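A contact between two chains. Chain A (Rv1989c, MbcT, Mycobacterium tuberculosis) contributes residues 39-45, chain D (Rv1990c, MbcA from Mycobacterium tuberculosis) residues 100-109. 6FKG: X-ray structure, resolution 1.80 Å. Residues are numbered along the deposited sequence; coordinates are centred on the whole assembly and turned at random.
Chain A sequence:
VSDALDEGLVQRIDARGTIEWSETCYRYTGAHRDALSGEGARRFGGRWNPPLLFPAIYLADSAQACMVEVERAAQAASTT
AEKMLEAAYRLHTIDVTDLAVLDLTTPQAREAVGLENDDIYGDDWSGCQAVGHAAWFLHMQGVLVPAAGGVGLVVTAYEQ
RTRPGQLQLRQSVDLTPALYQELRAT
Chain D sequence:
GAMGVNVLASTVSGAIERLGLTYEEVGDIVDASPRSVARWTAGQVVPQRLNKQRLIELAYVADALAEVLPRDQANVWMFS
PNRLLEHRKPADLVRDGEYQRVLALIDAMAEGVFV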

ATOM      1  N   GLU A  39      34.774   3.390  -2.525  1.00 35.78           N
ATOM      2  CA  GLU A  39      33.429   3.590  -1.996  1.00 35.51           C
ATOM      3  C   GLU A  39      32.461   4.162  -3.030  1.00 37.70           C
ATOM      4  O   GLU A  39      31.252   3.936  -2.937  1.00 39.94           O
ATOM      5  CB  GLU A  39      33.474   4.501  -0.777  1.00 39.36           C
ATOM      6  CG  GLU A  39      34.376   3.955   0.287  1.00 55.05           C
ATOM      7  CD  GLU A  39      33.913   2.613   0.804  1.00 54.53           C
ATOM      8  OE1 GLU A  39      32.683   2.368   0.833  1.00 47.21           O
ATOM      9  OE2 GLU A  39      34.795   1.800   1.157  1.00 52.06           O
ATOM     10  N   GLY A  40      33.000   4.901  -3.995  1.00 42.46           N
ATOM     11  CA  GLY A  40      32.192   5.483  -5.056  1.00 47.44           C
ATOM     12  C   GLY A  40      31.499   4.402  -5.864  1.00 40.95           C
ATOM     13  O   GLY A  40      30.276   4.423  -6.040  1.00 37.67           O
ATOM     14  N   ALA A  41      32.284   3.439  -6.326  1.00 37.64           N
ATOM     15  CA  ALA A  41      31.740   2.309  -7.059  1.00 36.46           C
ATOM     16  C   ALA A  41      30.755   1.525  -6.189  1.00 34.89           C
ATOM     17  O   ALA A  41      29.784   0.974  -6.694  1.00 32.75           O
ATOM     18  CB  ALA A  41      32.860   1.409  -7.557  1.00 33.24           C
ATOM     19  N   ARG A  42      30.982   1.490  -4.879  1.00 34.07           N
ATOM     20  CA  ARG A  42      30.055   0.793  -3.994  1.00 31.61           C
ATOM     21  C   ARG A  42      28.724   1.537  -3.896  1.00 37.33           C
ATOM     22  O   ARG A  42      27.655   0.924  -3.883  1.00 35.90           O
ATOM     23  CB  ARG A  42      30.643   0.612  -2.583  1.00 34.91           C
ATOM     24  CG  ARG A  42      29.723  -0.181  -1.649  1.00 31.18           C
ATOM     25  CD  ARG A  42      30.122   0.004  -0.172  1.00 45.00           C
ATOM     26  NE  ARG A  42      30.033  -1.246   0.568  1.00 61.19           N
ATOM     27  CZ  ARG A  42      30.812  -1.566   1.601  1.00 66.59           C
ATOM     28  NH1 ARG A  42      31.733  -0.708   2.049  1.00 55.82           N
ATOM     29  NH2 ARG A  42      30.665  -2.746   2.192  1.00 64.60           N
ATOM     30  N   ARG A  43      28.791   2.862  -3.805  1.00 32.92           N
ATOM     31  CA  ARG A  43      27.587   3.643  -3.594  1.00 34.43           C
ATOM     32  C   ARG A  43      26.685   3.605  -4.836  1.00 29.88           C
ATOM     33  O   ARG A  43      25.464   3.498  -4.717  1.00 37.07           O
ATOM     34  CB  ARG A  43      27.949   5.090  -3.226  1.00 43.08           C
ATOM     35  CG  ARG A  43      28.495   5.224  -1.804  1.00 56.50           C
ATOM     36  CD  ARG A  43      28.872   6.658  -1.475  1.00 64.63           C
ATOM     37  NE  ARG A  43      27.725   7.552  -1.558  1.00 61.77           N
ATOM     38  CZ  ARG A  43      27.819   8.871  -1.672  1.00 71.01           C
ATOM     39  NH1 ARG A  43      29.015   9.444  -1.741  1.00 81.14           N
ATOM     40  NH2 ARG A  43      26.724   9.613  -1.732  1.00 53.19           N
ATOM     41  N   PHE A  44      27.295   3.678  -6.007  1.00 30.50           N
ATOM     42  CA  PHE A  44      26.546   3.813  -7.254  1.00 32.17           C
ATOM     43  C   PHE A  44      26.462   2.530  -8.065  1.00 33.60           C
ATOM     44  O   PHE A  44      25.512   2.338  -8.835  1.00 32.35           O
ATOM     45  CB  PHE A  44      27.159   4.903  -8.124  1.00 31.26           C
ATOM     46  CG  PHE A  44      26.341   5.217  -9.347  1.00 33.38           C
ATOM     47  CD1 PHE A  44      25.152   5.920  -9.229  1.00 34.57           C
ATOM     48  CD2 PHE A  44      26.758   4.806 -10.603  1.00 36.25           C
ATOM     49  CE1 PHE A  44      24.388   6.219 -10.351  1.00 35.75           C
ATOM     50  CE2 PHE A  44      26.000   5.092 -11.732  1.00 34.83           C
ATOM     51  CZ  PHE A  44      24.813   5.804 -11.599  1.00 30.48           C
ATOM     52  N   GLY A  45      27.438   1.651  -7.888  1.00 30.91           N
ATOM     53  CA  GLY A  45      27.632   0.548  -8.816  1.00 29.87           C
ATOM     54  C   GLY A  45      28.545   0.930  -9.971  1.00 36.48           C
ATOM     55  O   GLY A  45      28.759   2.108 -10.240  1.00 38.08           O
TER
ATOM     56  N   GLN D 100      19.652  11.237  -3.372  1.00 33.60           N
ATOM     57  CA  GLN D 100      20.704  10.322  -2.910  1.00 29.37           C
ATOM     58  C   GLN D 100      21.337   9.601  -4.094  1.00 34.43           C
ATOM     59  O   GLN D 100      22.544   9.388  -4.123  1.00 30.97           O
ATOM     60  CB  GLN D 100      20.153   9.311  -1.896  1.00 30.52           C
ATOM     61  CG  GLN D 100      20.060   9.847  -0.460  1.00 35.17           C
ATOM     62  CD  GLN D 100      21.437  10.089   0.184  1.00 50.50           C
ATOM     63  OE1 GLN D 100      22.454   9.553  -0.263  1.00 57.60           O
ATOM     64  NE2 GLN D 100      21.461  10.882   1.249  1.00 47.25           N
ATOM     65  N   ARG D 101      20.522   9.226  -5.075  1.00 29.34           N
ATOM     66  CA  ARG D 101      21.063   8.541  -6.247  1.00 31.64           C
ATOM     67  C   ARG D 101      21.990   9.489  -7.009  1.00 33.30           C
ATOM     68  O   ARG D 101      23.024   9.079  -7.539  1.00 31.47           O
ATOM     69  CB  ARG D 101      19.939   8.042  -7.164  1.00 29.51           C
ATOM     70  CG  ARG D 101      20.458   7.323  -8.418  1.00 31.42           C
ATOM     71  CD  ARG D 101      20.475   5.823  -8.215  1.00 42.61           C
ATOM     72  NE  ARG D 101      21.189   5.095  -9.260  1.00 44.11           N
ATOM     73  CZ  ARG D 101      20.696   4.803 -10.461  1.00 54.40           C
ATOM     74  NH1 ARG D 101      19.471   5.198 -10.808  1.00 50.05           N
ATOM     75  NH2 ARG D 101      21.442   4.122 -11.329  1.00 51.81           N
ATOM     76  N   VAL D 102      21.609  10.762  -7.075  1.00 31.69           N
ATOM     77  CA  VAL D 102      22.429  11.754  -7.768  1.00 28.48           C
ATOM     78  C   VAL D 102      23.758  11.947  -7.040  1.00 32.66           C
ATOM     79  O   VAL D 102      24.818  12.055  -7.662  1.00 29.86           O
ATOM     80  CB  VAL D 102      21.689  13.113  -7.890  1.00 29.06           C
ATOM     81  CG1 VAL D 102      22.560  14.118  -8.596  1.00 31.00           C
ATOM     82  CG2 VAL D 102      20.372  12.926  -8.667  1.00 32.23           C
ATOM     83  N   LEU D 103      23.700  11.994  -5.713  1.00 29.28           N
ATOM     84  CA  LEU D 103      24.921  12.093  -4.926  1.00 29.53           C
ATOM     85  C   LEU D 103      25.820  10.864  -5.114  1.00 30.90           C
ATOM     86  O   LEU D 103      27.047  10.995  -5.144  1.00 29.16           O
ATOM     87  CB  LEU D 103      24.591  12.270  -3.448  1.00 25.34           C
ATOM     88  CG  LEU D 103      23.906  13.597  -3.097  1.00 27.41           C
ATOM     89  CD1 LEU D 103      23.591  13.623  -1.598  1.00 29.35           C
ATOM     90  CD2 LEU D 103      24.785  14.781  -3.485  1.00 27.72           C
ATOM     91  N   ALA D 104      25.215   9.680  -5.229  1.00 30.14           N
ATOM     92  CA  ALA D 104      25.988   8.463  -5.491  1.00 30.20           C
ATOM     93  C   ALA D 104      26.718   8.539  -6.824  1.00 31.38           C
ATOM     94  O   ALA D 104      27.902   8.203  -6.913  1.00 30.23           O
ATOM     95  CB  ALA D 104      25.087   7.222  -5.467  1.00 28.54           C
ATOM     96  N   LEU D 105      26.011   8.972  -7.862  1.00 28.27           N
ATOM     97  CA  LEU D 105      26.632   9.121  -9.179  1.00 28.88           C
ATOM     98  C   LEU D 105      27.797  10.106  -9.117  1.00 35.40           C
ATOM     99  O   LEU D 105      28.860   9.854  -9.692  1.00 32.25           O
ATOM    100  CB  LEU D 105      25.602   9.573 -10.224  1.00 29.53           C
ATOM    101  CG  LEU D 105      26.195   9.965 -11.594  1.00 31.49           C
ATOM    102  CD1 LEU D 105      27.113   8.866 -12.172  1.00 31.52           C
ATOM    103  CD2 LEU D 105      25.091  10.325 -12.592  1.00 33.70           C
ATOM    104  N   ILE D 106      27.602  11.230  -8.435  1.00 33.35           N
ATOM    105  CA  ILE D 106      28.658  12.232  -8.352  1.00 28.76           C
ATOM    106  C   ILE D 106      29.885  11.647  -7.667  1.00 29.24           C
ATOM    107  O   ILE D 106      31.022  11.914  -8.057  1.00 32.31           O
ATOM    108  CB  ILE D 106      28.173  13.502  -7.607  1.00 28.88           C
ATOM    109  CG1 ILE D 106      27.166  14.240  -8.497  1.00 29.20           C
ATOM    110  CG2 ILE D 106      29.362  14.392  -7.253  1.00 28.96           C
ATOM    111  CD1 ILE D 106      26.316  15.301  -7.762  1.00 32.13           C
ATOM    112  N   ASP D 107      29.661  10.805  -6.664  1.00 26.13           N
ATOM    113  CA  ASP D 107      30.790  10.203  -5.960  1.00 27.22           C
ATOM    114  C   ASP D 107      31.499   9.186  -6.850  1.00 27.34           C
ATOM    115  O   ASP D 107      32.713   9.048  -6.768  1.00 31.45           O
ATOM    116  CB  ASP D 107      30.342   9.541  -4.672  1.00 36.79           C
ATOM    117  CG  ASP D 107      31.385   9.656  -3.593  1.00 58.30           C
ATOM    118  OD1 ASP D 107      31.478  10.763  -3.030  1.00 62.91           O
ATOM    119  OD2 ASP D 107      32.087   8.659  -3.300  1.00 67.60           O
ATOM    120  N   ALA D 108      30.741   8.492  -7.699  1.00 27.64           N
ATOM    121  CA  ALA D 108      31.348   7.591  -8.687  1.00 28.35           C
ATOM    122  C   ALA D 108      32.173   8.397  -9.682  1.00 32.94           C
ATOM    123  O   ALA D 108      33.272   7.992 -10.054  1.00 31.42           O
ATOM    124  CB  ALA D 108      30.282   6.767  -9.424  1.00 34.39           C
ATOM    125  N   MET D 109      31.635   9.535 -10.114  1.00 27.91           N
ATOM    126  CA  MET D 109      32.361  10.389 -11.044  1.00 32.82           C
ATOM    127  C   MET D 109      33.674  10.857 -10.415  1.00 35.55           C
ATOM    128  O   MET D 109      34.712  10.861 -11.076  1.00 32.75           O
ATOM    129  CB  MET D 109      31.501  11.586 -11.451  1.00 37.36           C
ATOM    130  CG  MET D 109      30.282  11.226 -12.276  1.00 30.48           C
ATOM    131  SD  MET D 109      29.158  12.629 -12.396  1.00 33.03           S
ATOM    132  CE  MET D 109      30.114  13.772 -13.414  1.00 33.81           C
TER
HETATM  133  O   HOH W   1      22.913   3.393  -8.426  1.00 41.06           O
HETATM  134  O   HOH W   2      24.182   2.154 -11.192  1.00 44.19           O

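A short helix of MbcT, residues 39-44, packs against a longer helix of MbcA. The two run roughly antiparallel, at 150°, and their axes come within 7.7 Å. Together the stretches bury 503 Å². No direct hydrogen bond links them.

Glu39(A) makes no contact. Its CA-to-CB bond points sideways, and the end of the side chain leads away from MbcA, and its OE1 forms a salt bridge with NH1 of Arg42(A), at 3.4 Å, a weak hydrogen bond.

Gly40(A) marks the tightest backbone approach, with its CA 4.3 Å from CA of Ala108(D). A CB here would point toward MbcA and lie 2.8 Å from O of Asp107(D), a clash. Glycine lets the helices close, and the small side chain of Ala108(D) suits the same narrow gap.

Ala41(A) points away, and Arg42(A) is out of reach.

Arg43(A) points toward MbcA. Its chi1 is m and its chi2 t, and its NH1 forms a salt bridge with OD1 of Asp107(D), at 3.1 Å. CA of Ala104(D) lies over one face of the guanidinium. Both Asp107(D) oxygens also hydrogen-bond elsewhere in the structure.

Phe44(A) has the largest area covered, 118 Å². With chi1 t, its ring enters a hole formed by Arg101(D), Ala104(D), Leu105(D) and Ala108(D). CA of Leu105(D) sits over the ring face, 4.0 Å from the centroid, in a CH-pi contact. CE1 of Phe44(A) lies 3.6 Å from CB of Leu105(D), and the two alanines leave room for the aromatic side chain. O of Phe44(A) accepts from two waters. Water 1 donates to O of Phe44(A), at 2.8 Å, and accepts from NE of Arg101(D), at 2.6 Å. Water 2 reaches NH2 of Arg101(D) only weakly.

Gly45(A) leaves the helix with positive phi. Its backbone angles call for glycine, independent of MbcA.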